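Long-range contacts in WbmS, polysaccharide deacetylase involved in O-antigen biosynthesis (Bordetella bronchiseptica, PDB 3HFT), which is a putative zinc-dependent polysaccharide deacetylase that probably removes acetyl groups from sugars during synthesis of the O-antigen: residues 55-65 and 246-257; 129-140 and 165-175. All coordinates share one frame; numbering follows the deposited sequence.

Interaction 1. Residues 55-65 and 246-257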
loop_
_atom_site.group_PDB
_atom_site.type_symbol
_atom_site.label_atom_id
_atom_site.label_comp_id
_atom_site.label_asym_id
_atom_site.label_seq_id
_atom_site.Cartn_x
_atom_site.Cartn_y
_atom_site.Cartn_z
ATOM N N ASP A 55 -29.103 7.025 6.400
ATOM C CA ASP A 55 -29.123 8.249 5.610
ATOM C C ASP A 55 -28.245 8.114 4.388
ATOM O O ASP A 55 -28.614 8.554 3.290
ATOM C CB ASP A 55 -28.645 9.428 6.467
ATOM C CG ASP A 55 -28.326 10.678 5.628
ATOM O OD1 ASP A 55 -29.265 11.390 5.250
ATOM O OD2 ASP A 55 -27.148 10.936 5.341
ATOM N N THR A 56 -27.068 7.502 4.561
ATOM C CA THR A 56 -26.188 7.287 3.422
ATOM C C THR A 56 -26.816 6.312 2.429
ATOM O O THR A 56 -26.815 6.579 1.244
ATOM C CB THR A 56 -24.789 6.829 3.838
ATOM O OG1 THR A 56 -24.200 7.789 4.721
ATOM C CG2 THR A 56 -23.893 6.735 2.606
ATOM N N ILE A 57 -27.321 5.175 2.902
ATOM C CA ILE A 57 -28.059 4.223 2.039
ATOM C C ILE A 57 -29.179 4.927 1.252
ATOM O O ILE A 57 -29.314 4.746 0.038
ATOM C CB ILE A 57 -28.658 3.046 2.870
ATOM C CG1 ILE A 57 -27.548 2.115 3.382
ATOM C CG2 ILE A 57 -29.621 2.195 2.026
ATOM C CD1 ILE A 57 -28.003 1.128 4.433
ATOM N N ASP A 58 -29.980 5.734 1.936
ATOM C CA ASP A 58 -31.079 6.444 1.263
ATOM C C ASP A 58 -30.606 7.367 0.139
ATOM O O ASP A 58 -31.196 7.418 -0.932
ATOM C CB ASP A 58 -31.890 7.235 2.273
ATOM C CG ASP A 58 -32.677 6.345 3.222
ATOM O OD1 ASP A 58 -32.909 5.150 2.908
ATOM O OD2 ASP A 58 -33.045 6.864 4.293
ATOM N N LEU A 59 -29.494 8.045 0.366
ATOM C CA LEU A 59 -28.922 8.949 -0.606
ATOM C C LEU A 59 -28.466 8.210 -1.871
ATOM O O LEU A 59 -28.789 8.615 -3.003
ATOM C CB LEU A 59 -27.768 9.694 0.071
ATOM C CG LEU A 59 -27.492 11.133 -0.303
ATOM C CD1 LEU A 59 -28.752 11.960 -0.167
ATOM C CD2 LEU A 59 -26.370 11.710 0.576
ATOM N N ILE A 60 -27.763 7.091 -1.698
ATOM C CA ILE A 60 -27.318 6.278 -2.847
ATOM C C ILE A 60 -28.490 5.557 -3.549
ATOM O O ILE A 60 -28.575 5.559 -4.783
ATOM C CB ILE A 60 -26.218 5.292 -2.427
ATOM C CG1 ILE A 60 -25.068 6.048 -1.758
ATOM C CG2 ILE A 60 -25.678 4.513 -3.633
ATOM C CD1 ILE A 60 -24.545 7.285 -2.573
ATOM N N GLU A 61 -29.412 4.971 -2.769
ATOM C CA GLU A 61 -30.616 4.375 -3.331
ATOM C C GLU A 61 -31.424 5.391 -4.142
ATOM O O GLU A 61 -31.920 5.066 -5.204
ATOM C CB GLU A 61 -31.468 3.700 -2.244
ATOM C CG GLU A 61 -30.739 2.451 -1.724
ATOM C CD GLU A 61 -31.589 1.492 -0.891
ATOM O OE1 GLU A 61 -32.579 1.933 -0.262
ATOM O OE2 GLU A 61 -31.198 0.289 -0.844
ATOM N N GLY A 62 -31.511 6.629 -3.670
ATOM C CA GLY A 62 -32.217 7.674 -4.407
ATOM C C GLY A 62 -31.621 7.986 -5.770
ATOM O O GLY A 62 -32.341 8.390 -6.686
ATOM N N ALA A 63 -30.311 7.801 -5.904
ATOM C CA ALA A 63 -29.603 8.014 -7.160
ATOM C C ALA A 63 -29.749 6.813 -8.071
ATOM O O ALA A 63 -29.591 6.918 -9.280
ATOM C CB ALA A 63 -28.110 8.293 -6.873
ATOM N N GLY A 64 -30.019 5.655 -7.487
ATOM C CA GLY A 64 -30.184 4.433 -8.246
ATOM C C GLY A 64 -28.915 3.868 -8.850
ATOM O O GLY A 64 -28.977 3.216 -9.885
ATOM N N VAL A 65 -27.773 4.104 -8.204
ATOM C CA VAL A 65 -26.462 3.645 -8.704
ATOM C C VAL A 65 -25.893 2.483 -7.863
ATOM O O VAL A 65 -26.340 2.227 -6.729
ATOM C CB VAL A 65 -25.420 4.827 -8.700
ATOM C CG1 VAL A 65 -25.965 6.030 -9.463
ATOM C CG2 VAL A 65 -25.051 5.277 -7.254
ATOM N N ARG A 246 -20.882 15.700 1.842
ATOM C CA ARG A 246 -22.221 15.381 1.376
ATOM C C ARG A 246 -22.539 16.090 0.063
ATOM O O ARG A 246 -23.035 15.477 -0.886
ATOM C CB ARG A 246 -23.260 15.792 2.413
ATOM C CG ARG A 246 -24.663 15.298 2.145
ATOM C CD ARG A 246 -25.612 15.924 3.155
ATOM N NE ARG A 246 -26.936 15.334 3.091
ATOM C CZ ARG A 246 -27.286 14.171 3.636
ATOM N NH1 ARG A 246 -26.425 13.432 4.270
ATOM N NH2 ARG A 246 -28.516 13.730 3.510
ATOM N N THR A 247 -22.260 17.382 -0.009
ATOM C CA THR A 247 -22.558 18.124 -1.228
ATOM C C THR A 247 -21.637 17.669 -2.377
ATOM O O THR A 247 -22.058 17.638 -3.517
ATOM C CB THR A 247 -22.504 19.630 -1.024
ATOM O OG1 THR A 247 -21.198 20.005 -0.622
ATOM C CG2 THR A 247 -23.552 20.098 0.009
ATOM N N PHE A 248 -20.412 17.254 -2.065
ATOM C CA PHE A 248 -19.500 16.710 -3.074
ATOM C C PHE A 248 -20.125 15.439 -3.663
ATOM O O PHE A 248 -20.178 15.263 -4.868
ATOM C CB PHE A 248 -18.161 16.427 -2.410
ATOM C CG PHE A 248 -17.117 15.761 -3.285
ATOM C CD1 PHE A 248 -16.992 14.387 -3.319
ATOM C CD2 PHE A 248 -16.196 16.520 -3.998
ATOM C CE1 PHE A 248 -16.002 13.788 -4.056
ATOM C CE2 PHE A 248 -15.200 15.917 -4.731
ATOM C CZ PHE A 248 -15.106 14.546 -4.759
ATOM N N LEU A 249 -20.597 14.555 -2.789
ATOM C CA LEU A 249 -21.208 13.301 -3.241
ATOM C C LEU A 249 -22.470 13.579 -4.003
ATOM O O LEU A 249 -22.724 12.960 -5.037
ATOM C CB LEU A 249 -21.530 12.421 -2.034
ATOM C CG LEU A 249 -22.270 11.112 -2.294
ATOM C CD1 LEU A 249 -21.544 10.178 -3.281
ATOM C CD2 LEU A 249 -22.501 10.418 -0.914
ATOM N N GLN A 250 -23.296 14.490 -3.502
ATOM C CA GLN A 250 -24.534 14.820 -4.220
ATOM C C GLN A 250 -24.266 15.377 -5.622
ATOM O O GLN A 250 -24.934 14.985 -6.568
ATOM C CB GLN A 250 -25.414 15.791 -3.412
ATOM C CG GLN A 250 -26.039 15.132 -2.191
ATOM C CD GLN A 250 -26.685 16.145 -1.267
ATOM O OE1 GLN A 250 -26.114 17.189 -0.986
ATOM N NE2 GLN A 250 -27.869 15.838 -0.804
ATOM N N SER A 251 -23.277 16.258 -5.769
ATOM C CA SER A 251 -22.918 16.802 -7.095
ATOM C C SER A 251 -22.371 15.759 -8.034
ATOM O O SER A 251 -22.675 15.752 -9.223
ATOM C CB SER A 251 -21.850 17.872 -6.982
ATOM O OG SER A 251 -22.384 18.959 -6.277
ATOM N N LEU A 252 -21.543 14.892 -7.496
ATOM C CA LEU A 252 -20.937 13.823 -8.287
ATOM C C LEU A 252 -22.013 12.924 -8.842
ATOM O O LEU A 252 -21.968 12.541 -10.019
ATOM C CB LEU A 252 -19.972 13.054 -7.396
ATOM C CG LEU A 252 -19.225 11.813 -7.811
ATOM C CD1 LEU A 252 -18.199 11.568 -6.690
ATOM C CD2 LEU A 252 -20.151 10.636 -7.983
ATOM N N LEU A 253 -22.998 12.592 -8.003
ATOM C CA LEU A 253 -24.137 11.775 -8.432
ATOM C C LEU A 253 -24.958 12.499 -9.501
ATOM O O LEU A 253 -25.263 11.918 -10.554
ATOM C CB LEU A 253 -25.031 11.406 -7.230
ATOM C CG LEU A 253 -24.455 10.410 -6.208
ATOM C CD1 LEU A 253 -25.290 10.339 -4.917
ATOM C CD2 LEU A 253 -24.256 9.016 -6.853
ATOM N N ALA A 254 -25.308 13.761 -9.235
ATOM C CA ALA A 254 -26.117 14.557 -10.170
ATOM C C ALA A 254 -25.449 14.697 -11.531
ATOM O O ALA A 254 -26.096 14.576 -12.541
ATOM C CB ALA A 254 -26.430 15.956 -9.574
ATOM N N ARG A 255 -24.155 14.959 -11.553
ATOM C CA ARG A 255 -23.434 15.096 -12.792
ATOM C C ARG A 255 -23.264 13.817 -13.570
ATOM O O ARG A 255 -22.962 13.891 -14.749
ATOM C CB ARG A 255 -21.997 15.480 -12.528
ATOM C CG ARG A 255 -21.747 16.840 -12.056
ATOM C CD ARG A 255 -20.238 17.016 -12.002
ATOM N NE ARG A 255 -19.979 18.254 -11.302
ATOM C CZ ARG A 255 -19.363 18.355 -10.142
ATOM N NH1 ARG A 255 -18.871 17.273 -9.546
ATOM N NH2 ARG A 255 -19.203 19.561 -9.600
ATOM N N ASN A 256 -23.341 12.660 -12.914
ATOM C CA ASN A 256 -22.944 11.403 -13.562
ATOM C C ASN A 256 -24.057 10.376 -13.768
ATOM O O ASN A 256 -23.817 9.333 -14.349
ATOM C CB ASN A 256 -21.792 10.780 -12.790
ATOM C CG ASN A 256 -20.502 11.544 -12.982
ATOM O OD1 ASN A 256 -19.947 11.548 -14.081
ATOM N ND2 ASN A 256 -20.023 12.201 -11.933
ATOM N N ILE A 257 -25.266 10.650 -13.314
ATOM C CA ILE A 257 -26.336 9.695 -13.558
ATOM C C ILE A 257 -27.004 10.100 -14.852
ATOM O O ILE A 257 -26.792 11.220 -15.332
ATOM C CB ILE A 257 -27.391 9.590 -12.417
ATOM C CG1 ILE A 257 -28.089 10.926 -12.162
ATOM C CG2 ILE A 257 -26.756 9.012 -11.149
ATOM C CD1 ILE A 257 -29.096 10.876 -11.010
ATOM O OXT ILE A 257 -27.766 9.319 -15.423
#
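Asp55 and Arg246 join two nearly parallel helices, 50-63 and 245-256, that pack side by side against the parallel sheet of the deacetylase fold. The short segments 55-63 and 246-256 run 14° apart, with 10.9 Å between their axes, so the helices meet through side chains and not through backbone.

The polar part is a bidentate, end-on salt bridge. Arg246 NH1 donates to Asp55 OD2 at 2.8 Å and in a nearly straight line, 176° at the hydrogen, while NH2 reaches OD1 at 3.0 Å. Both oxygens use their syn lone pairs, and the carboxylate and guanidinium lie nearly coplanar. An all-extended arginine chain, chi1 to chi3 close to 180°, spans the gap between the helices. NH1 is also bonded to Val212 O, which ties the pair to helix 209-214 and further fixes the rotation of the guanidinium. Leu59 CD2 sits over the centre of one guanidinium face, 4.0 Å from Arg246 CZ, and its other methyl, CD1, comes beside Gln250 NE2.

Beyond the salt bridge the contact is apolar. Ile60 CD1 meets Leu249 CD2 and Leu253 CD1, its side chain crossing each leucine at about a right angle, next to Phe43 of strand 39-44. Leu253 forks over the end of helix 50-63: both methyls approach Ala63 CB, and Leu253 CD2 continues to Val65 CG2 at 3.8 Å. Gly64, with positive phi, turns the chain out of the helix and brings Val65 back toward the C-terminal helix. There the branched side chains of Val65 and the C-terminal residue, Ile257, cross at about a right angle, Val65 CG1 lying 3.5 Å from Ile257 CG2.

Interaction 2. Residues 129-140 and 165-175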
loop_
_atom_site.group_PDB
_atom_site.type_symbol
_atom_site.label_atom_id
_atom_site.label_comp_id
_atom_site.label_asym_id
_atom_site.label_seq_id
_atom_site.Cartn_x
_atom_site.Cartn_y
_atom_site.Cartn_z
ATOM N N LEU A 129 -6.314 1.019 6.785
ATOM C CA LEU A 129 -5.495 0.511 5.686
ATOM C C LEU A 129 -4.363 -0.350 6.193
ATOM O O LEU A 129 -3.244 -0.340 5.662
ATOM C CB LEU A 129 -5.004 1.697 4.824
ATOM C CG LEU A 129 -6.114 2.579 4.224
ATOM C CD1 LEU A 129 -5.556 3.630 3.252
ATOM C CD2 LEU A 129 -7.187 1.736 3.517
ATOM N N VAL A 130 -4.660 -1.119 7.243
ATOM C CA VAL A 130 -3.693 -2.054 7.770
ATOM C C VAL A 130 -3.529 -3.199 6.764
ATOM O O VAL A 130 -4.495 -3.886 6.402
ATOM C CB VAL A 130 -4.086 -2.634 9.168
ATOM C CG1 VAL A 130 -2.976 -3.618 9.640
ATOM C CG2 VAL A 130 -4.349 -1.544 10.227
ATOM N N GLN A 131 -2.300 -3.424 6.313
ATOM C CA GLN A 131 -2.028 -4.442 5.295
ATOM C C GLN A 131 -0.601 -4.939 5.456
ATOM O O GLN A 131 0.222 -4.295 6.139
ATOM C CB GLN A 131 -2.254 -3.849 3.907
ATOM C CG GLN A 131 -1.424 -2.612 3.645
ATOM C CD GLN A 131 -1.966 -1.765 2.510
ATOM O OE1 GLN A 131 -1.741 -2.074 1.336
ATOM N NE2 GLN A 131 -2.672 -0.671 2.860
ATOM N N ALA A 132 -0.344 -6.122 4.879
ATOM C CA ALA A 132 0.941 -6.777 4.935
ATOM C C ALA A 132 0.836 -7.950 3.959
ATOM O O ALA A 132 -0.263 -8.418 3.635
ATOM C CB ALA A 132 1.209 -7.350 6.385
ATOM N N THR A 133 1.973 -8.459 3.534
ATOM C CA THR A 133 1.966 -9.649 2.711
ATOM C C THR A 133 1.192 -10.799 3.365
ATOM O O THR A 133 0.427 -11.482 2.675
ATOM C CB THR A 133 3.380 -10.034 2.320
ATOM O OG1 THR A 133 3.917 -8.971 1.489
ATOM C CG2 THR A 133 3.402 -11.386 1.537
ATOM N N SER A 134 1.378 -11.058 4.665
ATOM C CA SER A 134 0.672 -12.183 5.281
ATOM C C SER A 134 -0.829 -11.899 5.368
ATOM O O SER A 134 -1.650 -12.805 5.230
ATOM C CB SER A 134 1.208 -12.464 6.674
ATOM O OG SER A 134 0.954 -11.347 7.485
ATOM N N ILE A 135 -1.186 -10.638 5.578
ATOM C CA ILE A 135 -2.600 -10.248 5.628
ATOM C C ILE A 135 -3.257 -10.552 4.270
ATOM O O ILE A 135 -4.302 -11.200 4.220
ATOM C CB ILE A 135 -2.795 -8.781 6.052
ATOM C CG1 ILE A 135 -2.366 -8.602 7.520
ATOM C CG2 ILE A 135 -4.252 -8.350 5.858
ATOM C CD1 ILE A 135 -2.401 -7.147 8.016
ATOM N N LEU A 136 -2.637 -10.111 3.178
ATOM C CA LEU A 136 -3.171 -10.405 1.839
ATOM C C LEU A 136 -3.196 -11.917 1.585
ATOM O O LEU A 136 -4.131 -12.402 0.982
ATOM C CB LEU A 136 -2.402 -9.696 0.742
ATOM C CG LEU A 136 -2.969 -8.317 0.350
ATOM C CD1 LEU A 136 -3.072 -7.392 1.552
ATOM C CD2 LEU A 136 -2.137 -7.714 -0.761
ATOM N N ASN A 137 -2.202 -12.653 2.066
ATOM C CA ASN A 137 -2.210 -14.131 1.925
ATOM C C ASN A 137 -3.437 -14.712 2.624
ATOM O O ASN A 137 -4.127 -15.593 2.092
ATOM C CB ASN A 137 -0.933 -14.760 2.529
ATOM C CG ASN A 137 0.308 -14.560 1.661
ATOM O OD1 ASN A 137 0.224 -14.140 0.515
ATOM N ND2 ASN A 137 1.474 -14.875 2.215
HETATM N N MSE A 138 -3.715 -14.218 3.821
HETATM C CA MSE A 138 -4.831 -14.715 4.591
HETATM C C MSE A 138 -6.167 -14.296 3.986
HETATM O O MSE A 138 -7.147 -15.048 4.071
HETATM C CB MSE A 138 -4.718 -14.287 6.061
HETATM C CG MSE A 138 -3.675 -15.106 6.863
HETATM SE SE MSE A 138 -3.824 -14.803 8.777
HETATM C CE MSE A 138 -5.598 -14.271 8.712
ATOM N N PHE A 139 -6.221 -13.102 3.390
ATOM C CA PHE A 139 -7.422 -12.665 2.684
ATOM C C PHE A 139 -7.718 -13.692 1.590
ATOM O O PHE A 139 -8.832 -14.201 1.477
ATOM C CB PHE A 139 -7.215 -11.314 1.980
ATOM C CG PHE A 139 -7.227 -10.101 2.888
ATOM C CD1 PHE A 139 -7.756 -10.136 4.158
ATOM C CD2 PHE A 139 -6.827 -8.881 2.379
ATOM C CE1 PHE A 139 -7.800 -8.967 4.942
ATOM C CE2 PHE A 139 -6.875 -7.739 3.143
ATOM C CZ PHE A 139 -7.357 -7.796 4.441
ATOM N N GLY A 140 -6.686 -14.010 0.816
ATOM C CA GLY A 140 -6.795 -14.941 -0.308
ATOM C C GLY A 140 -7.195 -16.355 0.067
ATOM O O GLY A 140 -8.017 -16.953 -0.598
ATOM N N HIS A 165 -2.519 -9.511 -7.960
ATOM C CA HIS A 165 -1.600 -9.771 -6.855
ATOM C C HIS A 165 -0.888 -11.102 -7.113
ATOM O O HIS A 165 -1.402 -11.943 -7.859
ATOM C CB HIS A 165 -2.345 -9.794 -5.537
ATOM C CG HIS A 165 -1.446 -9.838 -4.347
ATOM N ND1 HIS A 165 -0.409 -8.950 -4.180
ATOM C CD2 HIS A 165 -1.434 -10.643 -3.260
ATOM C CE1 HIS A 165 0.225 -9.230 -3.058
ATOM N NE2 HIS A 165 -0.368 -10.257 -2.482
ATOM N N TRP A 166 0.260 -11.322 -6.481
ATOM C CA TRP A 166 1.037 -12.540 -6.716
ATOM C C TRP A 166 0.504 -13.800 -6.036
ATOM O O TRP A 166 1.059 -14.876 -6.279
ATOM C CB TRP A 166 2.509 -12.341 -6.334
ATOM C CG TRP A 166 2.770 -12.005 -4.893
ATOM C CD1 TRP A 166 2.776 -12.862 -3.844
ATOM C CD2 TRP A 166 3.085 -10.709 -4.354
ATOM N NE1 TRP A 166 3.054 -12.183 -2.678
ATOM C CE2 TRP A 166 3.256 -10.862 -2.968
ATOM C CE3 TRP A 166 3.221 -9.441 -4.904
ATOM C CZ2 TRP A 166 3.569 -9.799 -2.134
ATOM C CZ3 TRP A 166 3.543 -8.384 -4.072
ATOM C CH2 TRP A 166 3.696 -8.560 -2.699
ATOM N N THR A 167 -0.512 -13.686 -5.180
ATOM C CA THR A 167 -1.133 -14.847 -4.554
ATOM C C THR A 167 -2.643 -14.705 -4.475
ATOM O O THR A 167 -3.180 -13.601 -4.511
ATOM C CB THR A 167 -0.686 -15.089 -3.079
ATOM O OG1 THR A 167 -1.101 -14.001 -2.255
ATOM C CG2 THR A 167 0.822 -15.307 -2.943
ATOM N N GLY A 168 -3.309 -15.853 -4.340
ATOM C CA GLY A 168 -4.769 -15.932 -4.151
ATOM C C GLY A 168 -5.634 -15.577 -5.361
ATOM O O GLY A 168 -6.835 -15.430 -5.210
ATOM N N ASP A 169 -5.065 -15.477 -6.568
ATOM C CA ASP A 169 -5.811 -14.878 -7.695
ATOM C C ASP A 169 -6.470 -13.526 -7.274
ATOM O O ASP A 169 -7.474 -13.122 -7.849
ATOM C CB ASP A 169 -6.909 -15.798 -8.234
HETATM N N MSE A 170 -5.902 -12.852 -6.282
HETATM C CA MSE A 170 -6.465 -11.592 -5.823
HETATM C C MSE A 170 -6.129 -10.489 -6.819
HETATM O O MSE A 170 -5.144 -10.583 -7.563
HETATM C CB MSE A 170 -5.915 -11.230 -4.448
HETATM C CG MSE A 170 -6.262 -12.230 -3.348
HETATM SE SE MSE A 170 -6.197 -11.329 -1.601
HETATM C CE MSE A 170 -7.712 -10.166 -1.793
ATOM N N VAL A 171 -6.962 -9.455 -6.819
ATOM C CA VAL A 171 -6.773 -8.275 -7.620
ATOM C C VAL A 171 -6.626 -7.099 -6.640
ATOM O O VAL A 171 -7.396 -6.973 -5.661
ATOM C CB VAL A 171 -7.970 -8.069 -8.547
ATOM C CG1 VAL A 171 -7.939 -6.663 -9.174
ATOM C CG2 VAL A 171 -8.004 -9.180 -9.615
ATOM N N ARG A 172 -5.585 -6.291 -6.814
ATOM C CA ARG A 172 -5.443 -5.101 -6.008
ATOM C C ARG A 172 -6.102 -3.946 -6.751
ATOM O O ARG A 172 -5.842 -3.694 -7.941
ATOM C CB ARG A 172 -3.979 -4.802 -5.708
ATOM C CG ARG A 172 -3.285 -5.943 -5.027
ATOM C CD ARG A 172 -2.194 -5.396 -4.160
ATOM N NE ARG A 172 -2.753 -4.836 -2.940
ATOM C CZ ARG A 172 -2.032 -4.402 -1.924
ATOM N NH1 ARG A 172 -0.714 -4.439 -1.996
ATOM N NH2 ARG A 172 -2.619 -3.942 -0.834
ATOM N N VAL A 173 -6.988 -3.247 -6.042
ATOM C CA VAL A 173 -7.739 -2.159 -6.586
ATOM C C VAL A 173 -7.351 -0.836 -5.871
ATOM O O VAL A 173 -7.710 -0.639 -4.731
ATOM C CB VAL A 173 -9.264 -2.415 -6.414
ATOM C CG1 VAL A 173 -10.073 -1.231 -7.041
ATOM C CG2 VAL A 173 -9.669 -3.804 -7.005
ATOM N N PRO A 174 -6.602 0.064 -6.550
ATOM C CA PRO A 174 -6.182 1.275 -5.856
ATOM C C PRO A 174 -7.292 2.324 -5.892
ATOM O O PRO A 174 -8.051 2.369 -6.856
ATOM C CB PRO A 174 -5.010 1.751 -6.698
ATOM C CG PRO A 174 -5.403 1.375 -8.087
ATOM C CD PRO A 174 -6.071 0.019 -7.918
ATOM N N TYR A 175 -7.360 3.176 -4.870
ATOM C CA TYR A 175 -8.370 4.219 -4.830
ATOM C C TYR A 175 -7.739 5.569 -4.655
ATOM O O TYR A 175 -6.596 5.679 -4.196
ATOM C CB TYR A 175 -9.453 3.945 -3.795
ATOM C CG TYR A 175 -9.145 4.079 -2.325
ATOM C CD1 TYR A 175 -8.480 3.073 -1.628
ATOM C CD2 TYR A 175 -9.625 5.140 -1.617
ATOM C CE1 TYR A 175 -8.268 3.160 -0.268
ATOM C CE2 TYR A 175 -9.449 5.228 -0.242
ATOM C CZ TYR A 175 -8.771 4.236 0.427
ATOM O OH TYR A 175 -8.630 4.295 1.799
HETATM O O HOH W 1 0.465 -3.326 0.366
HETATM O O HOH W 2 0.447 -11.663 -0.219
HETATM O O HOH W 3 2.979 -14.163 -0.566
#
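Asn137 OD1 accepts three hydrogen bonds, from Thr167 OG1 at 3.1 Å, from water 2 at 2.6 Å and from water 3. The hydroxyl lies only 17° from the amide's carbonyl plane. Both waters extend the link across the contact: water 2 also bonds Thr133 O and His165 NE2, and water 3 accepts from Trp166 NE1, so one amide oxygen connects the first turns of helix 133-141 to three successive residues, 165 to 167.

Leu136 is the apolar counterpart. Leu136 CD2 lies over one face of the His165 ring, 3.7 Å from the centroid in a CH-pi contact, and also over the centre of the Arg172 guanidinium, 3.5 Å from Arg172 CZ. A bend at chi3 (77°) swings that guanidinium toward Gln131, whose OE1 takes a bond from Arg172 NH2 at 3.0 Å, the donor standing above the carbonyl plane. Water 1 bridges the same OE1 to Arg172 NH1, while Asp147 forms a salt bridge with Arg172 NH2.

Farther along the helix the selenium of Met170, a selenomethionine, lies 3.5 Å from Leu136 O and packs on Phe139 CB. The type I' turn from Thr167 to Met170 brings Gly168 against Gly140, two residues without side chains, their CA atoms 4.5 Å apart.

Helix 133-141 thus packs on the mixed sheet at the hairpin of strands 163-164 and 171-172, where Leu136, Phe139 and Met170 all touch Asp147 of strand 146-147. Helix 107-115 touches Ile135 and Met138, and the second subunit pairs with the backbone of Gln131 and Thr133.

The two contacts lie on opposite sides of the chain's centre, about 30 Å apart between centres and about 11 Å between nearest atoms. Both segments of interaction 2 fall between those of interaction 1, which brings the C-terminal helix 245-256 back beside the early helix 50-63. Interaction 1 packs on strands 39-44 and 203-207 of the parallel sheet, whereas interaction 2 sets helix 133-141 against the small mixed sheet, to which strand 171-172 belongs; Tyr175 also reaches strand 203-207. Of the zinc ligands, Asp46 precedes 55-65, whereas His92 and His127 lie between 55-65 and 129-140. Interaction 2 reaches the second subunit, while interaction 1 does not.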